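Local coordinates for protein methyltransferase (Streptococcus mutans, PDB 2B78) that probably transfers methyl groups from S-adenosylmethionine, perhaps to RNA, its natural substrate being unestablished, at residues A[277-282]-A[318-323]. Sequence-based numbering, arbitrary orientation.
Sequences KYARRH and LEILSE
The last turn of helix 272-281 passes the end of helix 306-319 and the residue that follows it, coming nearest at Arg-280 and Ile-320, whose CA atoms lie 6.8 Å apart, with no hydrogen bond between the two segments. Ala-279 and Ile-320 form the apolar centre: Ala-279 CB rests against both branches of the isoleucine, 3.7 Å from Ile-320 CG2 and 3.8 Å from Ile-320 CD1. A small methyl suits the helix here because it lets the backbones approach, while the branched isoleucine offers it two carbons. With CG1 set between its backbone N and carbonyl carbon (chi1 58°), Ile-320 turns CG2 as well as CD1 to the alanine. Long, flexible side chains suit the more exposed margin, where Glu-319 OE1 touches the aliphatic Arg-280 CD at 3.5 Å. Glu-319 OE2 lies well out of the guanidinium plane, 4.2 Å from Arg-280 NH1; any attraction is probably of charge alone, and Arg-280 NH1 hydrogen-bonds Gln-316 OE1 of helix 306-319. Ile-320 also packs on Ile-289 of strand 286-291, so the contact joins the C-terminal end of helix 272-281 to the turn between helix 306-319 and strand 321-322 in the Rossmann-like methyltransferase domain.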
# COMPACT_ATOMS: atom_id res chain seq x y z
N LYS A 277 -14.32 2.47 24.08
CA LYS A 277 -15.08 2.81 25.27
C LYS A 277 -16.51 2.25 25.25
O LYS A 277 -17.06 1.84 26.28
CB LYS A 277 -15.13 4.33 25.44
CG LYS A 277 -15.93 4.78 26.66
CD LYS A 277 -15.84 6.29 26.86
CE LYS A 277 -16.52 6.70 28.15
NZ LYS A 277 -16.43 8.17 28.38
N TYR A 278 -17.13 2.27 24.08
CA TYR A 278 -18.49 1.77 23.89
C TYR A 278 -18.50 0.26 24.13
O TYR A 278 -19.41 -0.29 24.76
CB TYR A 278 -18.94 2.04 22.45
CG TYR A 278 -20.42 1.81 22.20
CD1 TYR A 278 -21.37 2.70 22.70
CD2 TYR A 278 -20.86 0.71 21.48
CE1 TYR A 278 -22.74 2.50 22.47
CE2 TYR A 278 -22.23 0.49 21.24
CZ TYR A 278 -23.15 1.40 21.74
OH TYR A 278 -24.51 1.20 21.52
N ALA A 279 -17.46 -0.40 23.63
CA ALA A 279 -17.32 -1.84 23.76
C ALA A 279 -17.15 -2.25 25.21
O ALA A 279 -17.72 -3.25 25.67
CB ALA A 279 -16.14 -2.30 22.93
N ARG A 280 -16.34 -1.48 25.94
CA ARG A 280 -16.11 -1.77 27.35
C ARG A 280 -17.43 -1.59 28.10
O ARG A 280 -17.81 -2.43 28.93
CB ARG A 280 -15.06 -0.82 27.92
CG ARG A 280 -13.65 -1.01 27.35
CD ARG A 280 -12.62 -0.30 28.22
NE ARG A 280 -12.71 1.16 28.14
CZ ARG A 280 -12.09 1.89 27.22
NH1 ARG A 280 -11.33 1.31 26.30
NH2 ARG A 280 -12.20 3.22 27.24
N ARG A 281 -18.13 -0.50 27.79
CA ARG A 281 -19.41 -0.18 28.42
C ARG A 281 -20.48 -1.25 28.21
O ARG A 281 -21.24 -1.56 29.13
CB ARG A 281 -19.90 1.17 27.88
CG ARG A 281 -21.33 1.54 28.27
CD ARG A 281 -21.74 2.87 27.65
NE ARG A 281 -20.83 3.96 28.04
CZ ARG A 281 -19.97 4.58 27.22
NH1 ARG A 281 -19.86 4.24 25.94
NH2 ARG A 281 -19.19 5.54 27.71
N HIS A 282 -20.53 -1.81 27.01
CA HIS A 282 -21.52 -2.83 26.67
C HIS A 282 -21.02 -4.28 26.70
O HIS A 282 -21.71 -5.20 26.24
CB HIS A 282 -22.14 -2.49 25.32
CG HIS A 282 -22.91 -1.21 25.33
ND1 HIS A 282 -24.13 -1.08 25.94
CD2 HIS A 282 -22.60 0.02 24.85
CE1 HIS A 282 -24.55 0.17 25.84
NE2 HIS A 282 -23.63 0.86 25.18
N LEU A 318 -6.94 -5.44 23.38
CA LEU A 318 -6.80 -6.59 24.26
C LEU A 318 -7.88 -6.64 25.32
O LEU A 318 -8.27 -7.71 25.77
CB LEU A 318 -5.43 -6.58 24.93
CG LEU A 318 -4.27 -6.96 24.01
CD1 LEU A 318 -2.94 -6.70 24.68
CD2 LEU A 318 -4.41 -8.42 23.64
N GLU A 319 -8.38 -5.46 25.71
CA GLU A 319 -9.43 -5.37 26.73
C GLU A 319 -10.77 -5.92 26.26
O GLU A 319 -11.61 -6.29 27.08
CB GLU A 319 -9.61 -3.91 27.17
CG GLU A 319 -8.39 -3.28 27.82
CD GLU A 319 -8.68 -1.87 28.30
OE1 GLU A 319 -9.55 -1.72 29.18
OE2 GLU A 319 -8.05 -0.92 27.80
N ILE A 320 -10.98 -5.96 24.95
CA ILE A 320 -12.23 -6.48 24.41
C ILE A 320 -12.00 -7.71 23.51
O ILE A 320 -12.83 -8.03 22.67
CB ILE A 320 -13.02 -5.40 23.62
CG1 ILE A 320 -12.16 -4.84 22.48
CG2 ILE A 320 -13.45 -4.28 24.57
CD1 ILE A 320 -12.91 -3.84 21.58
N LEU A 321 -10.88 -8.40 23.72
CA LEU A 321 -10.56 -9.59 22.93
C LEU A 321 -10.88 -10.86 23.72
O LEU A 321 -10.49 -10.99 24.88
CB LEU A 321 -9.07 -9.60 22.57
CG LEU A 321 -8.60 -10.67 21.60
CD1 LEU A 321 -9.06 -10.30 20.19
CD2 LEU A 321 -7.07 -10.77 21.65
N SER A 322 -11.56 -11.81 23.08
CA SER A 322 -11.93 -13.06 23.73
C SER A 322 -10.72 -13.86 24.19
O SER A 322 -9.59 -13.61 23.77
CB SER A 322 -12.74 -13.93 22.77
OG SER A 322 -13.87 -13.24 22.27
N GLU A 323 -10.98 -14.84 25.05
CA GLU A 323 -9.91 -15.71 25.53
C GLU A 323 -9.43 -16.47 24.30
O GLU A 323 -10.23 -16.82 23.44
CB GLU A 323 -10.48 -16.67 26.58
CG GLU A 323 -9.46 -17.61 27.20
CD GLU A 323 -10.05 -18.44 28.33
OE1 GLU A 323 -9.40 -19.42 28.75
OE2 GLU A 323 -11.17 -18.12 28.81